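Local structure of tapirin (Caldicellulosiruptor hydrothermalis, 6N2C) at residues Phe196-Met207 against Ser217-Lys228. The protein probably binds cellulose through its beta-helical C-terminal domain, helping the bacterium adhere to plant biomass, and carries a bound zinc ion. Residues are numbered along the deposited sequence; the frame is centred on the assembly and turned at random.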
ATOM      1  N   PHE A 196       4.046  16.336  -2.196  1.00 17.43           N
ATOM      2  CA  PHE A 196       5.238  16.522  -1.421  1.00 17.78           C
ATOM      3  C   PHE A 196       6.342  17.120  -2.358  1.00 19.51           C
ATOM      4  O   PHE A 196       6.054  17.615  -3.412  1.00 22.88           O
ATOM      5  CB  PHE A 196       5.670  15.248  -0.740  1.00 19.56           C
ATOM      6  CG  PHE A 196       4.770  14.837   0.426  1.00 17.89           C
ATOM      7  CD1 PHE A 196       4.734  15.604   1.600  1.00 18.78           C
ATOM      8  CD2 PHE A 196       4.030  13.697   0.395  1.00 18.97           C
ATOM      9  CE1 PHE A 196       3.974  15.238   2.683  1.00 16.03           C
ATOM     10  CE2 PHE A 196       3.232  13.354   1.513  1.00 17.82           C
ATOM     11  CZ  PHE A 196       3.194  14.140   2.630  1.00 17.66           C
ATOM     12  N   ASN A 197       7.514  17.254  -1.840  1.00 22.08           N
ATOM     13  CA  ASN A 197       8.644  17.825  -2.575  1.00 23.72           C
ATOM     14  C   ASN A 197       9.819  17.039  -2.135  1.00 22.77           C
ATOM     15  O   ASN A 197       9.703  16.154  -1.257  1.00 21.14           O
ATOM     16  CB  ASN A 197       8.778  19.291  -2.278  1.00 25.28           C
ATOM     17  CG  ASN A 197       9.232  20.082  -3.495  1.00 30.22           C
ATOM     18  OD1 ASN A 197      10.134  19.618  -4.197  1.00 27.15           O
ATOM     19  ND2 ASN A 197       8.592  21.263  -3.772  1.00 29.13           N
ATOM     20  N   ASN A 198      10.976  17.343  -2.698  1.00 25.79           N
ATOM     21  CA  ASN A 198      12.125  16.498  -2.439  1.00 23.29           C
ATOM     22  C   ASN A 198      12.597  16.598  -0.985  1.00 21.00           C
ATOM     23  O   ASN A 198      12.555  17.669  -0.372  1.00 20.22           O
ATOM     24  CB  ASN A 198      13.336  16.878  -3.333  1.00 25.12           C
ATOM     25  CG  ASN A 198      13.000  16.921  -4.803  1.00 24.89           C
ATOM     26  OD1 ASN A 198      12.683  17.959  -5.327  1.00 23.30           O
ATOM     27  ND2 ASN A 198      13.053  15.734  -5.485  1.00 23.96           N
ATOM     28  N   ASN A 199      13.102  15.480  -0.475  1.00 20.33           N
ATOM     29  CA  ASN A 199      13.683  15.383   0.870  1.00 22.95           C
ATOM     30  C   ASN A 199      12.755  15.865   2.011  1.00 24.07           C
ATOM     31  O   ASN A 199      13.161  16.682   2.845  1.00 23.08           O
ATOM     32  CB  ASN A 199      15.003  16.107   0.872  1.00 24.27           C
ATOM     33  CG  ASN A 199      15.864  15.606  -0.261  1.00 27.85           C
ATOM     34  OD1 ASN A 199      16.075  14.386  -0.364  1.00 27.56           O
ATOM     35  ND2 ASN A 199      16.327  16.485  -1.101  1.00 27.41           N
ATOM     36  N   ILE A 200      11.489  15.430   1.961  1.00 21.54           N
ATOM     37  CA  ILE A 200      10.553  15.686   3.065  1.00 22.99           C
ATOM     38  C   ILE A 200      10.545  14.443   3.901  1.00 24.29           C
ATOM     39  O   ILE A 200      10.472  13.345   3.354  1.00 26.72           O
ATOM     40  CB  ILE A 200       9.160  16.188   2.562  1.00 24.33           C
ATOM     41  CG1 ILE A 200       9.418  17.557   1.815  1.00 29.99           C
ATOM     42  CG2 ILE A 200       8.162  16.334   3.742  1.00 21.78           C
ATOM     43  CD1 ILE A 200       8.245  18.382   1.348  1.00 30.34           C
ATOM     44  N   THR A 201      10.612  14.598   5.232  1.00 17.80           N
ATOM     45  CA  THR A 201      10.446  13.506   6.178  1.00 17.29           C
ATOM     46  C   THR A 201       9.194  13.793   6.985  1.00 19.23           C
ATOM     47  O   THR A 201       9.084  14.875   7.544  1.00 19.15           O
ATOM     48  CB  THR A 201      11.640  13.404   7.101  1.00 23.51           C
ATOM     49  OG1 THR A 201      12.848  13.159   6.327  1.00 25.80           O
ATOM     50  CG2 THR A 201      11.507  12.306   8.052  1.00 26.23           C
ATOM     51  N   VAL A 202       8.262  12.871   6.960  1.00 16.72           N
ATOM     52  CA  VAL A 202       6.945  13.014   7.649  1.00 17.79           C
ATOM     53  C   VAL A 202       6.906  11.949   8.743  1.00 16.67           C
ATOM     54  O   VAL A 202       7.022  10.778   8.453  1.00 15.41           O
ATOM     55  CB  VAL A 202       5.783  12.806   6.695  1.00 18.22           C
ATOM     56  CG1 VAL A 202       4.437  12.840   7.419  1.00 18.15           C
ATOM     57  CG2 VAL A 202       5.801  13.806   5.561  1.00 19.31           C
ATOM     58  N   THR A 203       6.584  12.361  10.002  1.00 16.79           N
ATOM     59  CA  THR A 203       6.267  11.483  11.103  1.00 16.37           C
ATOM     60  C   THR A 203       4.833  11.832  11.489  1.00 19.42           C
ATOM     61  O   THR A 203       4.573  12.983  11.815  1.00 18.14           O
ATOM     62  CB  THR A 203       7.224  11.663  12.274  1.00 21.87           C
ATOM     63  OG1 THR A 203       8.600  11.542  11.836  1.00 22.54           O
ATOM     64  CG2 THR A 203       6.977  10.602  13.359  1.00 21.93           C
ATOM     65  N   THR A 204       3.938  10.866  11.373  1.00 17.53           N
ATOM     66  CA  THR A 204       2.524  11.126  11.630  1.00 17.39           C
ATOM     67  C   THR A 204       1.834  10.000  12.269  1.00 16.84           C
ATOM     68  O   THR A 204       2.359   8.870  12.398  1.00 15.52           O
ATOM     69  CB  THR A 204       1.828  11.604  10.358  1.00 16.16           C
ATOM     70  OG1 THR A 204       0.534  12.187  10.705  1.00 20.38           O
ATOM     71  CG2 THR A 204       1.551  10.404   9.445  1.00 18.03           C
ATOM     72  N   ARG A 205       0.594  10.245  12.708  1.00 16.78           N
ATOM     73  CA  ARG A 205      -0.268   9.166  13.123  1.00 16.56           C
ATOM     74  C   ARG A 205      -1.055   8.798  11.900  1.00 16.58           C
ATOM     75  O   ARG A 205      -0.583   7.905  11.134  1.00 15.91           O
ATOM     76  CB  ARG A 205      -1.200   9.496  14.309  1.00 21.86           C
ATOM     77  CG  ARG A 205      -0.531   9.630  15.623  1.00 26.94           C
ATOM     78  CD  ARG A 205      -1.608   9.671  16.696  1.00 33.54           C
ATOM     79  NE  ARG A 205      -2.410   8.438  16.817  1.00 36.66           N
ATOM     80  CZ  ARG A 205      -3.249   8.204  17.823  1.00 41.65           C
ATOM     81  NH1 ARG A 205      -3.481   9.125  18.775  1.00 42.34           N
ATOM     82  NH2 ARG A 205      -3.927   7.065  17.849  1.00 41.91           N
ATOM     83  N   ASN A 206      -2.147   9.516  11.614  1.00 13.37           N
ATOM     84  CA  ASN A 206      -2.941   9.232  10.393  1.00 13.99           C
ATOM     85  C   ASN A 206      -2.828  10.262   9.321  1.00 13.85           C
ATOM     86  O   ASN A 206      -2.650  11.441   9.615  1.00 14.10           O
ATOM     87  CB  ASN A 206      -4.354   8.918  10.818  1.00 13.98           C
ATOM     88  CG  ASN A 206      -4.390   7.701  11.742  1.00 14.22           C
ATOM     89  OD1 ASN A 206      -3.696   6.706  11.485  1.00 14.68           O
ATOM     90  ND2 ASN A 206      -5.190   7.744  12.857  1.00 14.59           N
ATOM     91  N   MET A 207      -2.993   9.842   8.029  1.00 12.22           N
ATOM     92  CA  MET A 207      -2.921  10.772   6.923  1.00 13.75           C
ATOM     93  C   MET A 207      -3.971  10.366   5.912  1.00 12.53           C
ATOM     94  O   MET A 207      -4.232   9.161   5.742  1.00 13.66           O
ATOM     95  CB  MET A 207      -1.507  10.690   6.242  1.00 15.25           C
ATOM     96  CG  MET A 207      -1.418  11.442   4.930  1.00 17.93           C
ATOM     97  SD  MET A 207       0.312  11.566   4.225  0.99 27.76           S
ATOM     98  CE  MET A 207       1.081  10.556   5.509  1.00 19.09           C
ATOM     99  N   SER A 217      11.631  12.329  -5.445  1.00 22.85           N
ATOM    100  CA  SER A 217      12.809  11.586  -5.115  1.00 23.61           C
ATOM    101  C   SER A 217      13.588  12.187  -3.926  1.00 23.57           C
ATOM    102  O   SER A 217      13.631  13.437  -3.720  1.00 27.06           O
ATOM    103  CB  SER A 217      13.761  11.495  -6.333  1.00 27.90           C
ATOM    104  OG  SER A 217      14.409  12.761  -6.473  1.00 29.90           O
ATOM    105  N   ASP A 218      14.132  11.306  -3.116  1.00 23.66           N
ATOM    106  CA  ASP A 218      14.983  11.650  -2.011  1.00 24.25           C
ATOM    107  C   ASP A 218      16.448  11.484  -2.432  1.00 31.80           C
ATOM    108  O   ASP A 218      16.957  10.416  -2.650  1.00 32.27           O
ATOM    109  CB  ASP A 218      14.682  10.821  -0.813  1.00 23.15           C
ATOM    110  CG  ASP A 218      13.340  11.210  -0.123  1.00 27.45           C
ATOM    111  OD1 ASP A 218      12.810  12.356  -0.332  1.00 23.33           O
ATOM    112  OD2 ASP A 218      12.826  10.309   0.567  1.00 24.73           O
ATOM    113  N   ASN A 219      17.109  12.603  -2.577  1.00 40.81           N
ATOM    114  CA  ASN A 219      18.487  12.653  -3.062  1.00 48.25           C
ATOM    115  C   ASN A 219      19.408  13.176  -1.986  1.00 48.43           C
ATOM    116  O   ASN A 219      20.601  13.113  -2.149  1.00 58.88           O
ATOM    117  CB  ASN A 219      18.583  13.549  -4.358  1.00 53.98           C
ATOM    118  CG  ASN A 219      17.773  14.859  -4.260  1.00 58.82           C
ATOM    119  OD1 ASN A 219      18.048  15.691  -3.383  1.00 44.76           O
ATOM    120  ND2 ASN A 219      16.745  15.025  -5.144  1.00 50.27           N
ATOM    121  N   ASN A 220      18.845  13.677  -0.894  1.00 48.37           N
ATOM    122  CA  ASN A 220      19.567  14.277   0.217  1.00 51.22           C
ATOM    123  C   ASN A 220      18.639  14.318   1.471  1.00 49.29           C
ATOM    124  O   ASN A 220      18.387  15.383   2.028  1.00 46.56           O
ATOM    125  CB  ASN A 220      20.030  15.696  -0.169  1.00 53.44           C
ATOM    126  CG  ASN A 220      20.904  16.352   0.909  1.00 54.94           C
ATOM    127  OD1 ASN A 220      21.558  15.670   1.680  1.00 58.97           O
ATOM    128  ND2 ASN A 220      20.900  17.682   0.958  1.00 58.54           N
ATOM    129  N   ARG A 221      18.104  13.154   1.861  1.00 42.11           N
ATOM    130  CA  ARG A 221      17.122  13.063   2.949  1.00 41.74           C
ATOM    131  C   ARG A 221      17.905  12.497   4.163  1.00 49.63           C
ATOM    132  O   ARG A 221      18.431  11.350   4.091  1.00 50.92           O
ATOM    133  CB  ARG A 221      15.924  12.184   2.579  1.00 30.80           C
ATOM    134  CG  ARG A 221      14.773  12.273   3.555  1.00 37.03           C
ATOM    135  CD  ARG A 221      13.951  10.995   3.651  1.00 38.10           C
ATOM    136  NE  ARG A 221      14.693   9.781   4.047  1.00 38.62           N
ATOM    137  CZ  ARG A 221      15.006   8.727   3.272  1.00 41.83           C
ATOM    138  NH1 ARG A 221      15.686   7.713   3.783  1.00 41.49           N
ATOM    139  NH2 ARG A 221      14.659   8.658   2.001  1.00 41.85           N
ATOM    140  N   PRO A 222      18.036  13.308   5.242  1.00 57.52           N
ATOM    141  CA  PRO A 222      18.815  12.837   6.423  1.00 63.63           C
ATOM    142  C   PRO A 222      18.099  11.717   7.217  1.00 60.49           C
ATOM    143  O   PRO A 222      18.790  10.847   7.727  1.00 57.91           O
ATOM    144  CB  PRO A 222      18.991  14.104   7.266  1.00 66.59           C
ATOM    145  CG  PRO A 222      17.795  14.955   6.913  1.00 70.14           C
ATOM    146  CD  PRO A 222      17.402  14.623   5.482  1.00 61.15           C
ATOM    147  N   GLY A 223      16.749  11.735   7.281  1.00 62.14           N
ATOM    148  CA  GLY A 223      15.926  10.675   7.932  1.00 58.17           C
ATOM    149  C   GLY A 223      16.174   9.210   7.524  1.00 61.70           C
ATOM    150  O   GLY A 223      16.558   8.894   6.380  1.00 55.03           O
ATOM    151  N   ASP A 224      15.991   8.315   8.492  1.00 51.38           N
ATOM    152  CA  ASP A 224      15.712   6.900   8.272  1.00 49.21           C
ATOM    153  C   ASP A 224      14.509   6.676   7.268  1.00 39.33           C
ATOM    154  O   ASP A 224      14.517   5.746   6.477  1.00 45.07           O
ATOM    155  CB  ASP A 224      15.368   6.277   9.654  1.00 54.32           C
ATOM    156  CG  ASP A 224      14.915   4.806   9.588  1.00 69.48           C
ATOM    157  OD1 ASP A 224      14.366   4.303   8.557  1.00 76.68           O
ATOM    158  OD2 ASP A 224      15.093   4.143  10.629  1.00 83.38           O
ATOM    159  N   TYR A 225      13.483   7.508   7.318  1.00 32.35           N
ATOM    160  CA  TYR A 225      12.283   7.202   6.525  1.00 23.18           C
ATOM    161  C   TYR A 225      11.867   8.473   5.927  1.00 21.56           C
ATOM    162  O   TYR A 225      12.251   9.564   6.379  1.00 28.45           O
ATOM    163  CB  TYR A 225      11.186   6.544   7.374  1.00 24.66           C
ATOM    164  CG  TYR A 225      10.855   7.338   8.602  1.00 23.73           C
ATOM    165  CD1 TYR A 225      10.075   8.450   8.525  1.00 25.26           C
ATOM    166  CD2 TYR A 225      11.264   6.887   9.848  1.00 27.41           C
ATOM    167  CE1 TYR A 225       9.743   9.190   9.660  1.00 23.45           C
ATOM    168  CE2 TYR A 225      10.980   7.594  11.005  1.00 27.77           C
ATOM    169  CZ  TYR A 225      10.206   8.722  10.929  1.00 25.94           C
ATOM    170  OH  TYR A 225       9.936   9.451  12.073  1.00 27.83           O
ATOM    171  N   THR A 226      11.136   8.356   4.852  1.00 18.50           N
ATOM    172  CA  THR A 226      10.413   9.425   4.246  1.00 18.51           C
ATOM    173  C   THR A 226       9.080   9.669   4.981  1.00 18.19           C
ATOM    174  O   THR A 226       8.687  10.833   5.221  1.00 19.95           O
ATOM    175  CB  THR A 226      10.138   9.111   2.795  1.00 21.30           C
ATOM    176  OG1 THR A 226      11.418   8.764   2.187  1.00 21.33           O
ATOM    177  CG2 THR A 226       9.566  10.270   2.113  1.00 22.21           C
ATOM    178  N   ILE A 227       8.286   8.614   5.126  1.00 17.36           N
ATOM    179  CA  ILE A 227       7.002   8.751   5.872  1.00 15.85           C
ATOM    180  C   ILE A 227       6.954   7.592   6.850  1.00 17.58           C
ATOM    181  O   ILE A 227       7.146   6.437   6.483  1.00 17.86           O
ATOM    182  CB  ILE A 227       5.784   8.633   4.961  1.00 15.45           C
ATOM    183  CG1 ILE A 227       5.778   9.757   3.951  1.00 18.01           C
ATOM    184  CG2 ILE A 227       4.513   8.639   5.786  1.00 15.33           C
ATOM    185  CD1 ILE A 227       4.553   9.610   2.999  1.00 18.36           C
ATOM    186  N   LYS A 228       6.628   7.914   8.107  1.00 16.65           N
ATOM    187  CA  LYS A 228       6.278   6.950   9.101  1.00 15.35           C
ATOM    188  C   LYS A 228       4.834   7.324   9.584  1.00 15.84           C
ATOM    189  O   LYS A 228       4.612   8.460   9.951  1.00 16.24           O
ATOM    190  CB  LYS A 228       7.247   6.959  10.252  1.00 19.34           C
ATOM    191  CG  LYS A 228       6.853   5.916  11.279  1.00 24.89           C
ATOM    192  CD  LYS A 228       7.798   5.976  12.476  1.00 35.39           C
ATOM    193  CE  LYS A 228       7.411   4.988  13.570  1.00 47.07           C
ATOM    194  NZ  LYS A 228       7.438   3.553  13.073  1.00 53.33           N
TER
HETATM  195  O   HOH W   1      10.494  13.206   0.492  1.00 26.04           O
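Asn199 pushes its side chain into the bend formed by Asp218, Asn219 and Asn220. Its CB lies against the backbone carbonyl of Asn220, as does CG, 3.4 Å from Asn220 O. Beyond CG the amide divides its work. OD1 accepts from Asn220 N at 2.9 Å, the donor standing above the carbonyl plane, and more weakly from Asn219 N. ND2 gives an almost straight bond (177°) to Asn219 OD1, which lies in the plane of the Asn199 amide although the two amides are turned 79° apart. With CG anti to the carbonyl carbon (chi1 -52°), the amide reaches across to both backbone nitrogens. Cut back to alanine, this position is likely to leave the two N-H groups and Asn219 OD1 without their mate and let the bend move. Next to it, Asn198 ND2 meets Ser217 O in plane, on a lone pair. Asp218 OD2 takes both Thr226 OG1 and Arg221 NH2, the latter in a salt bridge, while Arg221 NE and NH1 together hold Gly223 O.

Strands 200-203 and 227-229 are parallel neighbours on successive coils of the right-handed beta-helix, the residues between them making one circuit. Val202 N bonds Thr226 O at 2.7 Å, Lys228 N returns to Val202 O, and Thr204 N reaches Lys228 O. On the face carrying Val202 and Ile227, Ile227 CG1 packs on Val202 CB, its CG2 receives Met207 CE at 3.9 Å, and its CD1 approaches the Phe196 ring. On the face of Thr203 and Lys228, the Tyr225 ring slants across the strand, its edge passing Val202 O, 3.4 Å from CE1, and its OH meets the Thr203 side chain at about a right angle in a very short 2.5 Å hydrogen bond to OG1. The Thr203 side chain also lies about 4 Å from that of the zinc ligand Glu551.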